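Local coordinates for MAGE domain-containing protein (Xenopus laevis, PDB 7DG2) that probably serves as the Nse3 subunit of the Smc5/6 complex, pairing with Nse1 to hold and shape Nse4, at residues Leu108-Gly113 with Met184-Phe189; Phe171-Gly174 with Glu180-Lys183. All blocks are in the same frame, centred on the assembly; numbering follows the deposited sequence.

Interaction 1: Leu108-Gly113 with Met184-Phe189; sequences LIFMKG and MKVLEF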
ATOM      1  N   LEU B 108     -25.105  -4.935   8.102  1.00 21.02           N
ATOM      2  CA  LEU B 108     -26.367  -5.639   7.877  1.00 20.24           C
ATOM      3  C   LEU B 108     -26.349  -7.001   8.556  1.00 23.51           C
ATOM      4  O   LEU B 108     -27.299  -7.378   9.253  1.00 22.87           O
ATOM      5  CB  LEU B 108     -26.636  -5.779   6.377  1.00 21.29           C
ATOM      6  CG  LEU B 108     -27.959  -6.497   6.054  1.00 25.94           C
ATOM      7  CD1 LEU B 108     -29.129  -5.673   6.551  1.00 26.16           C
ATOM      8  CD2 LEU B 108     -28.105  -6.805   4.558  1.00 21.89           C
ATOM      9  N   ILE B 109     -25.253  -7.736   8.389  1.00 20.69           N
ATOM     10  CA  ILE B 109     -25.148  -9.068   8.973  1.00 21.31           C
ATOM     11  C   ILE B 109     -25.316  -9.002  10.482  1.00 22.31           C
ATOM     12  O   ILE B 109     -26.135  -9.716  11.068  1.00 22.89           O
ATOM     13  CB  ILE B 109     -23.806  -9.709   8.587  1.00 17.80           C
ATOM     14  CG1 ILE B 109     -23.722  -9.944   7.078  1.00 20.44           C
ATOM     15  CG2 ILE B 109     -23.574 -10.989   9.399  1.00 20.94           C
ATOM     16  CD1 ILE B 109     -22.324 -10.354   6.628  1.00 19.32           C
ATOM     17  N   PHE B 110     -24.543  -8.138  11.138  1.00 19.67           N
ATOM     18  CA  PHE B 110     -24.600  -8.048  12.590  1.00 19.23           C
ATOM     19  C   PHE B 110     -25.961  -7.549  13.068  1.00 22.52           C
ATOM     20  O   PHE B 110     -26.539  -8.108  14.009  1.00 23.00           O
ATOM     21  CB  PHE B 110     -23.470  -7.136  13.086  1.00 20.78           C
ATOM     22  CG  PHE B 110     -23.677  -6.614  14.481  1.00 19.72           C
ATOM     23  CD1 PHE B 110     -23.674  -7.476  15.567  1.00 21.85           C
ATOM     24  CD2 PHE B 110     -23.878  -5.256  14.701  1.00 19.77           C
ATOM     25  CE1 PHE B 110     -23.875  -6.994  16.865  1.00 23.73           C
ATOM     26  CE2 PHE B 110     -24.075  -4.766  15.989  1.00 20.57           C
ATOM     27  CZ  PHE B 110     -24.072  -5.643  17.072  1.00 22.52           C
ATOM     28  N   MET B 111     -26.493  -6.501  12.433  1.00 21.18           N
ATOM     29  CA  MET B 111     -27.719  -5.884  12.933  1.00 23.63           C
ATOM     30  C   MET B 111     -28.920  -6.804  12.772  1.00 28.14           C
ATOM     31  O   MET B 111     -29.888  -6.677  13.533  1.00 26.71           O
ATOM     32  CB  MET B 111     -27.966  -4.545  12.229  1.00 26.02           C
ATOM     33  CG  MET B 111     -26.931  -3.437  12.557  1.00 22.52           C
ATOM     34  SD  MET B 111     -26.787  -3.039  14.318  1.00 23.88           S
ATOM     35  CE  MET B 111     -28.263  -2.041  14.559  1.00 27.10           C
ATOM     36  N   LYS B 112     -28.854  -7.742  11.825  1.00 24.60           N
ATOM     37  CA  LYS B 112     -29.893  -8.734  11.583  1.00 29.10           C
ATOM     38  C   LYS B 112     -29.618 -10.058  12.281  1.00 26.66           C
ATOM     39  O   LYS B 112     -30.139 -11.090  11.853  1.00 33.75           O
ATOM     40  CB  LYS B 112     -30.054  -8.971  10.079  1.00 30.62           C
ATOM     41  CG  LYS B 112     -30.672  -7.817   9.335  1.00 33.40           C
ATOM     42  CD  LYS B 112     -32.071  -7.548   9.856  1.00 37.23           C
ATOM     43  CE  LYS B 112     -32.851  -6.645   8.921  1.00 37.90           C
ATOM     44  NZ  LYS B 112     -34.245  -6.464   9.409  1.00 41.44           N
ATOM     45  N   GLY B 113     -28.810 -10.062  13.336  1.00 27.33           N
ATOM     46  CA  GLY B 113     -28.625 -11.264  14.126  1.00 30.36           C
ATOM     47  C   GLY B 113     -27.482 -12.160  13.708  1.00 30.15           C
ATOM     48  O   GLY B 113     -27.529 -13.363  13.986  1.00 30.55           O
ATOM     49  N   MET B 184     -19.312  -4.269  18.813  1.00 19.80           N
ATOM     50  CA  MET B 184     -19.611  -2.964  19.402  1.00 17.82           C
ATOM     51  C   MET B 184     -19.115  -1.835  18.511  1.00 17.20           C
ATOM     52  O   MET B 184     -19.798  -0.819  18.351  1.00 15.91           O
ATOM     53  CB  MET B 184     -19.008  -2.857  20.806  1.00 18.41           C
ATOM     54  CG  MET B 184     -19.413  -1.596  21.558  1.00 21.17           C
ATOM     55  SD  MET B 184     -21.200  -1.510  21.815  1.00 24.75           S
ATOM     56  CE  MET B 184     -21.403  -2.673  23.172  1.00 28.71           C
ATOM     57  N   LYS B 185     -17.931  -1.997  17.908  1.00 17.83           N
ATOM     58  CA  LYS B 185     -17.452  -0.981  16.977  1.00 17.79           C
ATOM     59  C   LYS B 185     -18.388  -0.831  15.782  1.00 14.95           C
ATOM     60  O   LYS B 185     -18.666   0.289  15.347  1.00 17.19           O
ATOM     61  CB  LYS B 185     -16.035  -1.327  16.501  1.00 19.42           C
ATOM     62  CG  LYS B 185     -14.950  -1.172  17.550  1.00 24.83           C
ATOM     63  CD  LYS B 185     -14.666   0.291  17.852  1.00 29.56           C
ATOM     64  CE  LYS B 185     -13.370   0.435  18.660  1.00 38.35           C
ATOM     65  NZ  LYS B 185     -13.171   1.814  19.187  1.00 37.25           N
ATOM     66  N   VAL B 186     -18.880  -1.947  15.230  1.00 16.41           N
ATOM     67  CA  VAL B 186     -19.791  -1.849  14.092  1.00 16.78           C
ATOM     68  C   VAL B 186     -21.111  -1.203  14.523  1.00 16.44           C
ATOM     69  O   VAL B 186     -21.685  -0.378  13.799  1.00 17.15           O
ATOM     70  CB  VAL B 186     -20.003  -3.234  13.455  1.00 15.65           C
ATOM     71  CG1 VAL B 186     -21.108  -3.170  12.406  1.00 16.25           C
ATOM     72  CG2 VAL B 186     -18.693  -3.723  12.811  1.00 16.92           C
ATOM     73  N   LEU B 187     -21.593  -1.548  15.721  1.00 17.03           N
ATOM     74  CA  LEU B 187     -22.787  -0.903  16.254  1.00 17.50           C
ATOM     75  C   LEU B 187     -22.578   0.597  16.405  1.00 16.67           C
ATOM     76  O   LEU B 187     -23.494   1.394  16.160  1.00 18.77           O
ATOM     77  CB  LEU B 187     -23.165  -1.528  17.595  1.00 19.73           C
ATOM     78  CG  LEU B 187     -24.390  -0.897  18.270  1.00 21.09           C
ATOM     79  CD1 LEU B 187     -25.598  -0.964  17.331  1.00 21.02           C
ATOM     80  CD2 LEU B 187     -24.690  -1.620  19.582  1.00 22.09           C
ATOM     81  N   GLU B 188     -21.373   1.000  16.814  1.00 19.34           N
ATOM     82  CA  GLU B 188     -21.073   2.420  16.944  1.00 19.35           C
ATOM     83  C   GLU B 188     -21.073   3.114  15.589  1.00 17.25           C
ATOM     84  O   GLU B 188     -21.518   4.259  15.476  1.00 18.08           O
ATOM     85  CB  GLU B 188     -19.733   2.603  17.660  1.00 19.14           C
ATOM     86  CG  GLU B 188     -19.833   2.293  19.139  1.00 18.20           C
ATOM     87  CD  GLU B 188     -18.497   2.259  19.865  1.00 26.14           C
ATOM     88  OE1 GLU B 188     -17.439   2.485  19.240  1.00 25.13           O
ATOM     89  OE2 GLU B 188     -18.521   2.000  21.086  1.00 26.19           O
ATOM     90  N   PHE B 189     -20.583   2.434  14.549  1.00 16.98           N
ATOM     91  CA  PHE B 189     -20.644   2.976  13.201  1.00 17.50           C
ATOM     92  C   PHE B 189     -22.086   3.117  12.731  1.00 17.64           C
ATOM     93  O   PHE B 189     -22.488   4.172  12.233  1.00 20.13           O
ATOM     94  CB  PHE B 189     -19.855   2.072  12.249  1.00 18.76           C
ATOM     95  CG  PHE B 189     -20.037   2.413  10.803  1.00 18.28           C
ATOM     96  CD1 PHE B 189     -19.232   3.370  10.199  1.00 20.48           C
ATOM     97  CD2 PHE B 189     -21.008   1.775  10.040  1.00 20.87           C
ATOM     98  CE1 PHE B 189     -19.396   3.686   8.858  1.00 20.74           C
ATOM     99  CE2 PHE B 189     -21.182   2.091   8.708  1.00 19.11           C
ATOM    100  CZ  PHE B 189     -20.373   3.047   8.115  1.00 21.06           C
TER
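Phe-110 reaches across from helix 94-111 and sets its ring obliquely against Val-186 and Leu-187 of helix 183-193. Its CG lies anti to the backbone N (chi1 161°), which brings the ring against the facing helix. Ring atom CE2 meets CB of Leu-187 at 3.7 Å, at the root of that side chain, while CD2 comes to 4.2 Å from CG1 of Val-186, the two side chains running past each other in opposite directions. One residue on, Met-111 sets out neither at nor away from helix 183-193, and bends at chi2 and chi3 bring its sulfur round to it. SD of Met-111 then lies 3.8 Å from CD1 of Leu-187, with the methyl CE of Met-111 at 4.0 Å from that same CD1; the two chains cross at nearly a right angle. Leu-187 is therefore touched twice, at CB by the ring and at a branch end by the thioether, in a wholly apolar, buried contact. Trp-201 also packs on both Met-111 and Leu-187, and Phe-7 of the Nse4 chain packs on Met-111. Just beyond, helix 94-111 ends in a Schellman motif: Gly-113, at positive phi, gives its N to O of Phe-110 at 3.1 Å, and N of Asn-114 pairs with O of Ile-109. Apolar packing of one helix's C-terminal end against another's start is consistent with the second winged-helix unit of the MAGE fold.

Interaction 2: Phe171-Gly174 with Glu180-Lys183; sequences FRWG and ETSK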
ATOM      1  N   PHE B 171     -24.452 -15.069   4.295  1.00 27.05           N
ATOM      2  CA  PHE B 171     -23.198 -14.471   4.722  1.00 26.48           C
ATOM      3  C   PHE B 171     -23.123 -14.385   6.239  1.00 24.42           C
ATOM      4  O   PHE B 171     -24.121 -14.089   6.906  1.00 24.15           O
ATOM      5  CB  PHE B 171     -23.052 -13.062   4.159  1.00 26.10           C
ATOM      6  CG  PHE B 171     -22.703 -12.996   2.706  1.00 29.63           C
ATOM      7  CD1 PHE B 171     -21.377 -13.025   2.299  1.00 27.59           C
ATOM      8  CD2 PHE B 171     -23.692 -12.815   1.749  1.00 30.19           C
ATOM      9  CE1 PHE B 171     -21.049 -12.900   0.962  1.00 30.68           C
ATOM     10  CE2 PHE B 171     -23.369 -12.684   0.414  1.00 31.13           C
ATOM     11  CZ  PHE B 171     -22.052 -12.738   0.020  1.00 31.83           C
ATOM     12  N   ARG B 172     -21.925 -14.615   6.779  1.00 20.45           N
ATOM     13  CA  ARG B 172     -21.606 -14.313   8.167  1.00 19.95           C
ATOM     14  C   ARG B 172     -20.303 -13.522   8.189  1.00 19.43           C
ATOM     15  O   ARG B 172     -19.586 -13.454   7.188  1.00 19.48           O
ATOM     16  CB  ARG B 172     -21.455 -15.592   9.008  1.00 26.84           C
ATOM     17  CG  ARG B 172     -22.617 -16.573   8.899  1.00 28.21           C
ATOM     18  CD  ARG B 172     -22.416 -17.759   9.842  1.00 29.99           C
ATOM     19  NE  ARG B 172     -22.314 -17.320  11.233  1.00 36.91           N
ATOM     20  CZ  ARG B 172     -23.358 -17.162  12.042  1.00 38.28           C
ATOM     21  NH1 ARG B 172     -24.582 -17.410  11.592  1.00 36.27           N
ATOM     22  NH2 ARG B 172     -23.185 -16.752  13.297  1.00 32.03           N
ATOM     23  N   TRP B 173     -19.990 -12.929   9.343  1.00 22.02           N
ATOM     24  CA  TRP B 173     -18.653 -12.369   9.529  1.00 20.73           C
ATOM     25  C   TRP B 173     -17.603 -13.468   9.438  1.00 22.63           C
ATOM     26  O   TRP B 173     -17.786 -14.568   9.975  1.00 22.72           O
ATOM     27  CB  TRP B 173     -18.514 -11.701  10.897  1.00 19.12           C
ATOM     28  CG  TRP B 173     -19.197 -10.390  11.086  1.00 18.65           C
ATOM     29  CD1 TRP B 173     -20.277  -9.908  10.412  1.00 17.85           C
ATOM     30  CD2 TRP B 173     -18.843  -9.396  12.054  1.00 18.25           C
ATOM     31  NE1 TRP B 173     -20.619  -8.659  10.901  1.00 16.80           N
ATOM     32  CE2 TRP B 173     -19.748  -8.325  11.907  1.00 19.62           C
ATOM     33  CE3 TRP B 173     -17.838  -9.307  13.027  1.00 19.72           C
ATOM     34  CZ2 TRP B 173     -19.678  -7.172  12.694  1.00 18.88           C
ATOM     35  CZ3 TRP B 173     -17.771  -8.155  13.813  1.00 20.96           C
ATOM     36  CH2 TRP B 173     -18.691  -7.108  13.643  1.00 17.18           C
ATOM     37  N   GLY B 174     -16.471 -13.148   8.779  1.00 21.24           N
ATOM     38  CA  GLY B 174     -15.316 -14.020   8.785  1.00 21.00           C
ATOM     39  C   GLY B 174     -14.368 -13.758   9.957  1.00 21.81           C
ATOM     40  O   GLY B 174     -14.498 -12.776  10.686  1.00 19.72           O
ATOM     41  N   GLU B 180     -10.199  -7.697  13.351  1.00 17.04           N
ATOM     42  CA  GLU B 180      -9.904  -6.319  12.990  1.00 17.56           C
ATOM     43  C   GLU B 180     -10.948  -5.335  13.492  1.00 20.47           C
ATOM     44  O   GLU B 180     -10.621  -4.160  13.697  1.00 19.52           O
ATOM     45  CB  GLU B 180      -9.754  -6.184  11.472  1.00 18.81           C
ATOM     46  CG  GLU B 180      -8.462  -6.827  10.939  1.00 18.70           C
ATOM     47  CD  GLU B 180      -8.188  -6.511   9.481  1.00 18.45           C
ATOM     48  OE1 GLU B 180      -8.985  -5.779   8.845  1.00 17.50           O
ATOM     49  OE2 GLU B 180      -7.153  -6.983   8.973  1.00 21.19           O
ATOM     50  N   THR B 181     -12.185  -5.770  13.715  1.00 17.74           N
ATOM     51  CA  THR B 181     -13.201  -4.886  14.293  1.00 17.49           C
ATOM     52  C   THR B 181     -13.943  -5.683  15.366  1.00 19.39           C
ATOM     53  O   THR B 181     -13.455  -6.696  15.875  1.00 19.29           O
ATOM     54  CB  THR B 181     -14.091  -4.281  13.180  1.00 19.69           C
ATOM     55  OG1 THR B 181     -14.891  -3.214  13.715  1.00 18.84           O
ATOM     56  CG2 THR B 181     -15.005  -5.324  12.525  1.00 19.47           C
ATOM     57  N   SER B 182     -15.115  -5.203  15.772  1.00 17.78           N
ATOM     58  CA  SER B 182     -15.880  -5.874  16.809  1.00 20.04           C
ATOM     59  C   SER B 182     -17.348  -5.552  16.595  1.00 17.71           C
ATOM     60  O   SER B 182     -17.699  -4.602  15.900  1.00 16.33           O
ATOM     61  CB  SER B 182     -15.451  -5.430  18.211  1.00 18.57           C
ATOM     62  OG  SER B 182     -15.931  -4.120  18.501  1.00 20.41           O
ATOM     63  N   LYS B 183     -18.212  -6.345  17.226  1.00 19.67           N
ATOM     64  CA  LYS B 183     -19.635  -6.037  17.139  1.00 18.41           C
ATOM     65  C   LYS B 183     -19.941  -4.649  17.692  1.00 17.54           C
ATOM     66  O   LYS B 183     -20.734  -3.906  17.102  1.00 18.21           O
ATOM     67  CB  LYS B 183     -20.448  -7.101  17.875  1.00 19.64           C
ATOM     68  CG  LYS B 183     -20.486  -8.453  17.171  1.00 21.19           C
ATOM     69  CD  LYS B 183     -21.292  -9.439  18.002  1.00 20.50           C
ATOM     70  CE  LYS B 183     -21.451 -10.769  17.295  1.00 22.13           C
ATOM     71  NZ  LYS B 183     -22.207 -11.745  18.166  1.00 25.00           N
TER
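The strand end at Trp-173 and the start of helix 183-193 at Lys-183 stay well apart as backbones, their CA atoms 9.9 Å from each other, and the indole bridges the interval. Trp-173 turns CG anti to its carbonyl carbon (chi1 -74°), and the benzo end of the ring reaches the Ser-182 to Lys-183 peptide. CH2 of Trp-173 comes to 3.5 Å from O of Ser-182, which sits at the ring edge near its plane; N of Lys-183 lies obliquely to the ring, 3.7 Å from CH2. Methyl CG2 of Thr-181 also approaches obliquely, at 4.2 Å from CZ3 of Trp-173. The short extended connection through Thr-181 and Ser-182 joins helix 175-180 to helix 183-193, and Ser-182 is the N-cap of the second, its OG accepting a hydrogen bond from N of Lys-185. On the pyrrole side of the indole, NE1 of Trp-173 donates a hydrogen bond to O of Leu-106 in helix 94-111. Replacing the tryptophan with alanine would probably open a gap beside this connection and leave the Leu-106 carbonyl without this donor. Lys-183 touches the ring at CH2 through its CG, 4.2 Å away, and its extended chain carries NZ off to a salt bridge with Asp-207. OG1 of Thr-181 is hydrogen-bonded to O of Tyr-61 of the Nse4 chain.

The centres of interactions 1 and 2 are 9 Å apart, and the two meet directly in one patch of core: CG2 of Val-186 touches CH2 of Trp-173 at 3.5 Å, and CE1 of Phe-110 touches CB of Lys-183 at 3.6 Å. Along the chain the order is helix 94-111, strand 169-173, the 180-183 loop, then helix 183-193, which puts interaction 2 inside the loop closed by interaction 1. Strand 169-173, central in its three-stranded antiparallel sheet, is thus joined to both helices. Residues of both interactions also touch the Nse4 chain, so this core lies directly behind part of the surface that holds that subunit.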